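Side-chain contacts in suppressor protein MPT5 (PDB 5BZ1), which binds target mRNAs such as the HO message through their 3'-UTRs and regulates their expression after transcription: residues L13-L18 with R42-E47; K31-S36 with V66-D71; P51-L56 with T79-T84. One frame throughout, in Å; residues are numbered along the deposited sequence.

Contact 1: L13-L18 with R42-E47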
loop_
_atom_site.group_PDB
_atom_site.type_symbol
_atom_site.label_atom_id
_atom_site.label_comp_id
_atom_site.label_asym_id
_atom_site.label_seq_id
_atom_site.Cartn_x
_atom_site.Cartn_y
_atom_site.Cartn_z
ATOM N N LEU A 13 13.363 -3.931 -45.930
ATOM C CA LEU A 13 13.467 -4.843 -44.792
ATOM C C LEU A 13 12.120 -5.488 -44.468
ATOM O O LEU A 13 11.074 -4.851 -44.604
ATOM C CB LEU A 13 13.996 -4.107 -43.558
ATOM C CG LEU A 13 15.450 -3.649 -43.614
ATOM C CD1 LEU A 13 15.856 -2.982 -42.309
ATOM C CD2 LEU A 13 16.362 -4.825 -43.915
ATOM N N ASP A 14 12.149 -6.752 -44.049
ATOM C CA ASP A 14 10.942 -7.428 -43.585
ATOM C C ASP A 14 10.807 -7.209 -42.082
ATOM O O ASP A 14 11.279 -8.015 -41.279
ATOM C CB ASP A 14 10.992 -8.920 -43.907
ATOM C CG ASP A 14 9.622 -9.573 -43.863
ATOM O OD1 ASP A 14 8.685 -8.971 -43.291
ATOM O OD2 ASP A 14 9.481 -10.692 -44.395
ATOM N N TYR A 15 10.155 -6.112 -41.710
ATOM C CA TYR A 15 10.133 -5.661 -40.324
ATOM C C TYR A 15 9.439 -6.605 -39.344
ATOM O O TYR A 15 9.911 -6.777 -38.219
ATOM C CB TYR A 15 9.569 -4.239 -40.236
ATOM C CG TYR A 15 10.515 -3.220 -40.825
ATOM C CD1 TYR A 15 11.583 -2.736 -40.084
ATOM C CD2 TYR A 15 10.362 -2.766 -42.128
ATOM C CE1 TYR A 15 12.465 -1.818 -40.616
ATOM C CE2 TYR A 15 11.240 -1.846 -42.670
ATOM C CZ TYR A 15 12.290 -1.375 -41.907
ATOM O OH TYR A 15 13.169 -0.462 -42.438
ATOM N N ILE A 16 8.334 -7.223 -39.754
ATOM C CA ILE A 16 7.622 -8.121 -38.845
ATOM C C ILE A 16 8.455 -9.367 -38.525
ATOM O O ILE A 16 8.421 -9.869 -37.397
ATOM C CB ILE A 16 6.209 -8.497 -39.358
ATOM C CG1 ILE A 16 5.402 -9.178 -38.251
ATOM C CG2 ILE A 16 6.280 -9.380 -40.601
ATOM C CD1 ILE A 16 5.303 -8.354 -36.983
ATOM N N LYS A 17 9.222 -9.842 -39.504
ATOM C CA LYS A 17 10.087 -11.000 -39.296
ATOM C C LYS A 17 11.267 -10.646 -38.397
ATOM O O LYS A 17 11.662 -11.435 -37.540
ATOM C CB LYS A 17 10.590 -11.554 -40.631
ATOM C CG LYS A 17 9.484 -12.051 -41.546
ATOM C CD LYS A 17 8.527 -12.981 -40.813
ATOM C CE LYS A 17 7.244 -13.199 -41.606
ATOM N NZ LYS A 17 6.292 -14.089 -40.886
ATOM N N LEU A 18 11.826 -9.457 -38.600
ATOM C CA LEU A 18 12.925 -8.970 -37.769
ATOM C C LEU A 18 12.458 -8.718 -36.332
ATOM O O LEU A 18 13.199 -8.948 -35.378
ATOM C CB LEU A 18 13.520 -7.690 -38.361
ATOM C CG LEU A 18 14.140 -7.768 -39.759
ATOM C CD1 LEU A 18 14.572 -6.393 -40.244
ATOM C CD2 LEU A 18 15.322 -8.710 -39.755
ATOM N N ARG A 42 11.645 4.268 -38.189
ATOM C CA ARG A 42 10.480 4.283 -37.311
ATOM C C ARG A 42 9.208 4.223 -38.150
ATOM O O ARG A 42 8.341 3.369 -37.930
ATOM C CB ARG A 42 10.480 5.553 -36.452
ATOM C CG ARG A 42 9.266 5.710 -35.538
ATOM C CD ARG A 42 9.151 7.135 -35.008
ATOM N NE ARG A 42 8.934 8.087 -36.091
ATOM C CZ ARG A 42 9.092 9.402 -35.988
ATOM N NH1 ARG A 42 9.477 9.945 -34.842
ATOM N NH2 ARG A 42 8.873 10.177 -37.041
ATOM N N ASP A 43 9.117 5.126 -39.122
ATOM C CA ASP A 43 7.942 5.239 -39.972
ATOM C C ASP A 43 7.727 4.004 -40.853
ATOM O O ASP A 43 6.600 3.534 -41.001
ATOM C CB ASP A 43 8.033 6.506 -40.829
ATOM C CG ASP A 43 8.034 7.775 -39.995
ATOM O OD1 ASP A 43 7.574 7.725 -38.836
ATOM O OD2 ASP A 43 8.491 8.822 -40.501
ATOM N N LEU A 44 8.804 3.484 -41.436
ATOM C CA LEU A 44 8.721 2.285 -42.273
ATOM C C LEU A 44 8.261 1.077 -41.453
ATOM O O LEU A 44 7.343 0.351 -41.843
ATOM C CB LEU A 44 10.075 1.996 -42.930
ATOM C CG LEU A 44 10.516 2.930 -44.062
ATOM C CD1 LEU A 44 12.000 2.774 -44.370
ATOM C CD2 LEU A 44 9.701 2.671 -45.314
ATOM N N MET A 45 8.910 0.883 -40.311
ATOM C CA MET A 45 8.606 -0.198 -39.382
ATOM C C MET A 45 7.148 -0.150 -38.929
ATOM O O MET A 45 6.453 -1.171 -38.918
ATOM C CB MET A 45 9.523 -0.053 -38.170
ATOM C CG MET A 45 9.419 -1.101 -37.108
ATOM S SD MET A 45 10.334 -0.524 -35.666
ATOM C CE MET A 45 11.895 -0.041 -36.406
ATOM N N TYR A 46 6.699 1.050 -38.567
ATOM C CA TYR A 46 5.377 1.260 -37.987
ATOM C C TYR A 46 4.253 0.748 -38.880
ATOM O O TYR A 46 3.372 0.020 -38.421
ATOM C CB TYR A 46 5.165 2.749 -37.693
ATOM C CG TYR A 46 3.918 3.044 -36.892
ATOM C CD1 TYR A 46 3.953 3.055 -35.506
ATOM C CD2 TYR A 46 2.709 3.311 -37.520
ATOM C CE1 TYR A 46 2.823 3.321 -34.767
ATOM C CE2 TYR A 46 1.568 3.577 -36.788
ATOM C CZ TYR A 46 1.634 3.579 -35.410
ATOM O OH TYR A 46 0.507 3.841 -34.667
ATOM N N GLU A 47 4.284 1.132 -40.152
ATOM C CA GLU A 47 3.222 0.769 -41.085
ATOM C C GLU A 47 3.118 -0.739 -41.303
ATOM O O GLU A 47 2.031 -1.261 -41.559
ATOM C CB GLU A 47 3.417 1.486 -42.423
ATOM C CG GLU A 47 3.252 2.994 -42.336
ATOM C CD GLU A 47 1.879 3.399 -41.834
ATOM O OE1 GLU A 47 0.887 2.740 -42.211
ATOM O OE2 GLU A 47 1.793 4.373 -41.058
#
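Y15 meets L44 and M45 where the short first helix of Pumilio repeat 1 packs on the repeat's third helix, 38-49, in the three-helix unit from which PUF domains are built. The tyrosine carries its whole side of the contact. Its CB points at the opposite helix, and with CG anti to the carbonyl carbon (chi1 -70°) the ring is laid against that helix's backbone. Y15 CG is 3.9 Å from M45 CA, and the same CA stands 4.0 Å from the Y15 ring centroid, 17° off the normal, a CH-pi contact over one face. Y15 CD1 reaches the start of the methionine side chain, 3.9 Å from M45 CB. On the other flank Y15 CE2 comes to 4.0 Å from L44 CB, an oblique approach. L13 CB, from the tyrosine's own segment, lies over the rim of the opposite face, so carbon atoms flank the ring above and below. The M45 side chain crosses that of Y15 at about a right angle; its CG, anti to the backbone N, passes by Y15 CD1. At the far end the phenol hydroxyl is tied to the carbonyl of L10, while Y15 OH also lies 3.9 Å from L44 CD1.

Contact 2: K31-S36 with V66-D71; sequences KLETPS and VQKLCD. With nucleotides of chain B.
L32 and L69 form the tight half of this contact: L32 CD1 sits 3.6 Å from L69 CD1, and L32 CD2 is 3.9 Å from that same methyl, so one branch of L69 fits against both methyls of its partner. L69 starts out pointing away from L32, yet its off-staggered chi1 (-133°) and chi2 together bring CD1 back to it, and the two side chains cross at about a right angle. Both are buried; V41 packs on L32 and M45 on L69, both from helix 38-49. The leucines belong to the second helices of Pumilio repeats 1 and 2, neighbours in the PUF superhelix whose corresponding helices lie side by side. Towards solvent the packing gives way to charge. K68, bent at chi2 (61°), brings NZ to 2.7 Å from E33 OE1, a salt bridge that uses the anti lone pair of the carboxylate oxygen. The extended E33 chain runs across the lysine, its CG 3.7 Å from K68 CE. E33 itself is exposed, just past the end of helix 22-32. One residue before K68, Q67 faces the RNA instead: its NE2 donates to O4 of U9 of chain B over 2.8 Å, at an N-H...O angle of 160°.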
loop_
_atom_site.group_PDB
_atom_site.type_symbol
_atom_site.label_atom_id
_atom_site.label_comp_id
_atom_site.label_asym_id
_atom_site.label_seq_id
_atom_site.Cartn_x
_atom_site.Cartn_y
_atom_site.Cartn_z
ATOM N N LYS A 31 18.965 0.886 -35.039
ATOM C CA LYS A 31 18.576 1.805 -36.103
ATOM C C LYS A 31 17.759 2.970 -35.546
ATOM O O LYS A 31 17.933 4.114 -35.967
ATOM C CB LYS A 31 17.786 1.064 -37.180
ATOM C CG LYS A 31 18.414 1.131 -38.560
ATOM C CD LYS A 31 19.875 0.720 -38.514
ATOM C CE LYS A 31 20.529 0.864 -39.875
ATOM N NZ LYS A 31 21.964 0.472 -39.832
ATOM N N LEU A 32 16.872 2.670 -34.596
ATOM C CA LEU A 32 16.087 3.702 -33.920
ATOM C C LEU A 32 16.997 4.634 -33.127
ATOM O O LEU A 32 16.687 5.812 -32.943
ATOM C CB LEU A 32 15.047 3.071 -32.991
ATOM C CG LEU A 32 13.831 2.434 -33.659
ATOM C CD1 LEU A 32 13.033 1.612 -32.660
ATOM C CD2 LEU A 32 12.952 3.500 -34.277
ATOM N N GLU A 33 18.125 4.099 -32.666
ATOM C CA GLU A 33 19.098 4.883 -31.916
ATOM C C GLU A 33 20.075 5.606 -32.844
ATOM O O GLU A 33 20.958 6.325 -32.378
ATOM C CB GLU A 33 19.870 3.994 -30.938
ATOM C CG GLU A 33 19.023 3.371 -29.831
ATOM C CD GLU A 33 19.815 2.384 -28.988
ATOM O OE1 GLU A 33 19.315 1.965 -27.922
ATOM O OE2 GLU A 33 20.940 2.026 -29.394
ATOM N N THR A 34 19.912 5.404 -34.150
ATOM C CA THR A 34 20.752 6.058 -35.155
ATOM C C THR A 34 20.051 7.307 -35.688
ATOM O O THR A 34 19.131 7.203 -36.501
ATOM C CB THR A 34 21.062 5.114 -36.331
ATOM O OG1 THR A 34 21.549 3.864 -35.829
ATOM C CG2 THR A 34 22.107 5.732 -37.262
ATOM N N PRO A 35 20.498 8.492 -35.233
ATOM C CA PRO A 35 19.868 9.792 -35.502
ATOM C C PRO A 35 19.541 10.019 -36.977
ATOM O O PRO A 35 18.438 10.469 -37.288
ATOM C CB PRO A 35 20.931 10.791 -35.038
ATOM C CG PRO A 35 21.676 10.067 -33.967
ATOM C CD PRO A 35 21.731 8.637 -34.437
ATOM N N SER A 36 20.480 9.707 -37.866
ATOM C CA SER A 36 20.271 9.902 -39.299
ATOM C C SER A 36 19.109 9.068 -39.846
ATOM O O SER A 36 18.421 9.489 -40.778
ATOM C CB SER A 36 21.548 9.574 -40.077
ATOM O OG SER A 36 21.853 8.191 -40.003
ATOM N N VAL A 66 8.866 -2.798 -29.064
ATOM C CA VAL A 66 7.737 -1.941 -28.705
ATOM C C VAL A 66 8.145 -0.894 -27.664
ATOM O O VAL A 66 7.819 0.289 -27.800
ATOM C CB VAL A 66 6.543 -2.768 -28.183
ATOM C CG1 VAL A 66 5.458 -1.859 -27.642
ATOM C CG2 VAL A 66 5.983 -3.658 -29.286
ATOM N N GLN A 67 8.868 -1.332 -26.638
ATOM C CA GLN A 67 9.347 -0.424 -25.600
ATOM C C GLN A 67 10.294 0.638 -26.156
ATOM O O GLN A 67 10.188 1.809 -25.800
ATOM C CB GLN A 67 10.040 -1.203 -24.480
ATOM C CG GLN A 67 9.104 -2.022 -23.601
ATOM C CD GLN A 67 9.841 -2.732 -22.485
ATOM O OE1 GLN A 67 10.270 -2.108 -21.514
ATOM N NE2 GLN A 67 10.003 -4.042 -22.624
ATOM N N LYS A 68 11.220 0.228 -27.019
ATOM C CA LYS A 68 12.153 1.173 -27.625
ATOM C C LYS A 68 11.380 2.187 -28.461
ATOM O O LYS A 68 11.629 3.392 -28.389
ATOM C CB LYS A 68 13.171 0.448 -28.509
ATOM C CG LYS A 68 14.460 1.233 -28.712
ATOM C CD LYS A 68 15.140 1.466 -27.368
ATOM C CE LYS A 68 16.305 2.420 -27.490
ATOM N NZ LYS A 68 17.209 2.303 -26.315
ATOM N N LEU A 69 10.433 1.676 -29.240
ATOM C CA LEU A 69 9.586 2.491 -30.099
ATOM C C LEU A 69 8.883 3.602 -29.311
ATOM O O LEU A 69 8.702 4.709 -29.821
ATOM C CB LEU A 69 8.564 1.588 -30.789
ATOM C CG LEU A 69 8.309 1.712 -32.290
ATOM C CD1 LEU A 69 9.494 2.325 -33.016
ATOM C CD2 LEU A 69 7.983 0.339 -32.863
ATOM N N CYS A 70 8.507 3.309 -28.064
ATOM C CA CYS A 70 7.856 4.296 -27.199
ATOM C C CYS A 70 8.684 5.564 -26.985
ATOM O O CYS A 70 8.139 6.619 -26.656
ATOM C CB CYS A 70 7.505 3.680 -25.841
ATOM S SG CYS A 70 6.099 2.551 -25.892
ATOM N N ASP A 71 9.996 5.462 -27.172
ATOM C CA ASP A 71 10.881 6.609 -27.001
ATOM C C ASP A 71 10.959 7.481 -28.260
ATOM O O ASP A 71 11.547 8.559 -28.230
ATOM C CB ASP A 71 12.286 6.149 -26.599
ATOM C CG ASP A 71 12.352 5.644 -25.168
ATOM O OD1 ASP A 71 11.539 6.098 -24.337
ATOM O OD2 ASP A 71 13.229 4.800 -24.876
ATOM P P U B 9 15.041 -8.749 -16.010
ATOM O OP1 U B 9 15.351 -7.422 -16.604
ATOM O OP2 U B 9 13.933 -8.874 -15.031
ATOM O "O5'" U B 9 14.764 -9.761 -17.208
ATOM C "C5'" U B 9 14.329 -11.095 -16.978
ATOM C "C4'" U B 9 13.666 -11.652 -18.209
ATOM O "O4'" U B 9 12.446 -10.914 -18.465
ATOM C "C3'" U B 9 14.474 -11.512 -19.488
ATOM O "O3'" U B 9 15.397 -12.576 -19.654
ATOM C "C2'" U B 9 13.404 -11.452 -20.574
ATOM O "O2'" U B 9 12.975 -12.756 -20.943
ATOM C "C1'" U B 9 12.257 -10.744 -19.850
ATOM N N1 U B 9 12.187 -9.292 -20.141
ATOM C C2 U B 9 11.560 -8.890 -21.311
ATOM O O2 U B 9 11.092 -9.679 -22.115
ATOM N N3 U B 9 11.511 -7.531 -21.517
ATOM C C4 U B 9 12.009 -6.555 -20.680
ATOM O O4 U B 9 11.891 -5.371 -21.005
ATOM C C5 U B 9 12.633 -7.048 -19.485
ATOM C C6 U B 9 12.694 -8.365 -19.254
#

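Contact 3: P51-L56 with T79-T84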
loop_
_atom_site.group_PDB
_atom_site.type_symbol
_atom_site.label_atom_id
_atom_site.label_comp_id
_atom_site.label_asym_id
_atom_site.label_seq_id
_atom_site.Cartn_x
_atom_site.Cartn_y
_atom_site.Cartn_z
ATOM N N PRO A 51 -0.502 -3.982 -37.714
ATOM C CA PRO A 51 -1.543 -4.996 -37.507
ATOM C C PRO A 51 -1.151 -6.012 -36.435
ATOM O O PRO A 51 -2.004 -6.796 -36.015
ATOM C CB PRO A 51 -1.621 -5.709 -38.866
ATOM C CG PRO A 51 -1.013 -4.755 -39.850
ATOM C CD PRO A 51 0.045 -4.030 -39.085
ATOM N N PHE A 52 0.112 -5.999 -36.010
ATOM C CA PHE A 52 0.636 -7.011 -35.098
ATOM C C PHE A 52 1.025 -6.445 -33.734
ATOM O O PHE A 52 1.782 -7.079 -32.993
ATOM C CB PHE A 52 1.864 -7.689 -35.714
ATOM C CG PHE A 52 1.625 -8.272 -37.079
ATOM C CD1 PHE A 52 1.191 -9.580 -37.219
ATOM C CD2 PHE A 52 1.853 -7.518 -38.221
ATOM C CE1 PHE A 52 0.975 -10.125 -38.475
ATOM C CE2 PHE A 52 1.642 -8.057 -39.481
ATOM C CZ PHE A 52 1.201 -9.361 -39.607
ATOM N N PHE A 53 0.513 -5.260 -33.409
ATOM C CA PHE A 53 0.841 -4.588 -32.153
ATOM C C PHE A 53 0.664 -5.478 -30.922
ATOM O O PHE A 53 1.554 -5.552 -30.073
ATOM C CB PHE A 53 0.012 -3.311 -32.000
ATOM C CG PHE A 53 0.591 -2.125 -32.715
ATOM C CD1 PHE A 53 1.965 -2.008 -32.879
ATOM C CD2 PHE A 53 -0.232 -1.126 -33.218
ATOM C CE1 PHE A 53 2.512 -0.917 -33.535
ATOM C CE2 PHE A 53 0.308 -0.031 -33.874
ATOM C CZ PHE A 53 1.680 0.073 -34.033
ATOM N N LEU A 54 -0.478 -6.154 -30.830
ATOM C CA LEU A 54 -0.747 -7.022 -29.687
ATOM C C LEU A 54 0.219 -8.203 -29.658
ATOM O O LEU A 54 0.737 -8.563 -28.597
ATOM C CB LEU A 54 -2.190 -7.530 -29.703
ATOM C CG LEU A 54 -2.537 -8.481 -28.553
ATOM C CD1 LEU A 54 -2.359 -7.782 -27.209
ATOM C CD2 LEU A 54 -3.949 -9.029 -28.689
ATOM N N ASP A 55 0.467 -8.791 -30.828
ATOM C CA ASP A 55 1.360 -9.939 -30.944
ATOM C C ASP A 55 2.772 -9.588 -30.467
ATOM O O ASP A 55 3.379 -10.328 -29.693
ATOM C CB ASP A 55 1.403 -10.426 -32.397
ATOM C CG ASP A 55 0.018 -10.573 -33.009
ATOM O OD1 ASP A 55 -0.428 -11.719 -33.229
ATOM O OD2 ASP A 55 -0.622 -9.533 -33.268
ATOM N N LEU A 56 3.279 -8.447 -30.926
ATOM C CA LEU A 56 4.623 -7.997 -30.580
ATOM C C LEU A 56 4.762 -7.660 -29.092
ATOM O O LEU A 56 5.765 -7.997 -28.460
ATOM C CB LEU A 56 5.011 -6.793 -31.438
ATOM C CG LEU A 56 5.068 -7.078 -32.938
ATOM C CD1 LEU A 56 5.460 -5.835 -33.720
ATOM C CD2 LEU A 56 6.036 -8.212 -33.224
ATOM N N THR A 79 -0.908 7.185 -30.134
ATOM C CA THR A 79 -2.356 7.153 -29.953
ATOM C C THR A 79 -2.983 6.000 -30.744
ATOM O O THR A 79 -3.865 5.296 -30.243
ATOM C CB THR A 79 -2.999 8.495 -30.352
ATOM O OG1 THR A 79 -2.496 9.534 -29.503
ATOM C CG2 THR A 79 -4.510 8.432 -30.213
ATOM N N LEU A 80 -2.516 5.799 -31.974
ATOM C CA LEU A 80 -3.015 4.703 -32.799
ATOM C C LEU A 80 -2.643 3.345 -32.202
ATOM O O LEU A 80 -3.462 2.424 -32.198
ATOM C CB LEU A 80 -2.506 4.828 -34.238
ATOM C CG LEU A 80 -2.939 3.728 -35.208
ATOM C CD1 LEU A 80 -4.448 3.548 -35.169
ATOM C CD2 LEU A 80 -2.474 4.031 -36.630
ATOM N N LEU A 81 -1.414 3.229 -31.696
ATOM C CA LEU A 81 -0.968 2.013 -31.011
ATOM C C LEU A 81 -1.878 1.681 -29.827
ATOM O O LEU A 81 -2.307 0.537 -29.659
ATOM C CB LEU A 81 0.482 2.165 -30.532
ATOM C CG LEU A 81 0.976 1.193 -29.451
ATOM C CD1 LEU A 81 0.976 -0.239 -29.949
ATOM C CD2 LEU A 81 2.363 1.568 -28.952
ATOM N N ILE A 82 -2.166 2.689 -29.011
ATOM C CA ILE A 82 -3.001 2.501 -27.832
ATOM C C ILE A 82 -4.453 2.217 -28.230
ATOM O O ILE A 82 -5.123 1.396 -27.604
ATOM C CB ILE A 82 -2.907 3.715 -26.884
ATOM C CG1 ILE A 82 -1.503 3.802 -26.283
ATOM C CG2 ILE A 82 -3.945 3.628 -25.773
ATOM C CD1 ILE A 82 -1.271 5.022 -25.402
ATOM N N GLN A 83 -4.926 2.889 -29.279
ATOM C CA GLN A 83 -6.258 2.632 -29.821
ATOM C C GLN A 83 -6.418 1.174 -30.242
ATOM O O GLN A 83 -7.500 0.603 -30.132
ATOM C CB GLN A 83 -6.544 3.548 -31.017
ATOM C CG GLN A 83 -7.318 4.818 -30.674
ATOM C CD GLN A 83 -7.238 5.869 -31.770
ATOM O OE1 GLN A 83 -6.494 5.717 -32.742
ATOM N NE2 GLN A 83 -8.003 6.944 -31.619
ATOM N N THR A 84 -5.329 0.579 -30.721
ATOM C CA THR A 84 -5.358 -0.790 -31.219
ATOM C C THR A 84 -5.462 -1.819 -30.088
ATOM O O THR A 84 -6.161 -2.824 -30.218
ATOM C CB THR A 84 -4.115 -1.100 -32.080
ATOM O OG1 THR A 84 -3.981 -0.108 -33.105
ATOM C CG2 THR A 84 -4.228 -2.474 -32.724
#
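F53 takes L81 onto one face of its ring and T84 at its edge. The leucine contact is the closer one. L81 CD1 stands 3.4 Å from F53 CG and 3.5 Å from the ring centroid, 18° off the normal, a CH-pi contact in which a single methyl sits over the face, displaced to the CG side. Farther round the rim, F53 CE2 is 3.7 Å from L81 CA, so the phenyl group also rests on the helix backbone. T84 comes in near the ring plane, its OG1 3.9 Å from F53 CD2; this is van der Waals contact.

The next shell shows what holds these groups. T84 OG1 donates a 2.7 Å hydrogen bond to L80 O one turn earlier in its own helix, with the donor tilted 31° from the carbonyl plane. That bond satisfies the hydroxyl and fixes the threonine's rotation, setting OG1 at the phenyl edge. L81 has CG anti to its backbone N (chi1 162°), and the following turn at chi2 carries CD1 over the ring. F53 opens the short helix 53-57 with its CB directed at helix 75-85, and its ring also meets Y46 edge-to-face.

Within Pumilio repeat 2 this is the packing of the first helix on the third, with T84, the first residue of repeat 3, at the ring edge. Y46 brings in helix 38-49 from repeat 1, L73 touches L81 from the preceding loop, and I82 turns the other way, onto helix 112-121 of repeat 3.

From the N terminus, helix 15-19, which carries most of 13-18, is followed by helix 22-32, and contact 1 closes the first loop when 42-47 returns, joining first and third helices of repeat 1. Contact 2 opens inside that loop, at 31-36, and closes beyond it at 66-71, so it crosses contact 1 and joins repeat 1 to repeat 2. Contact 3 opens at 51-56, after contact 1 has closed, and ends at 79-84; it follows contact 1 in series and crosses contact 2. The three touch physically: M45 SD lies 3.8 Å from L69 CD2, Y46 CE1 is 3.5 Å from F53 CZ, and V66 packs on L56. Helix 38-49, half of contact 1, also touches contact 2 through M45 and contact 3 through Y46.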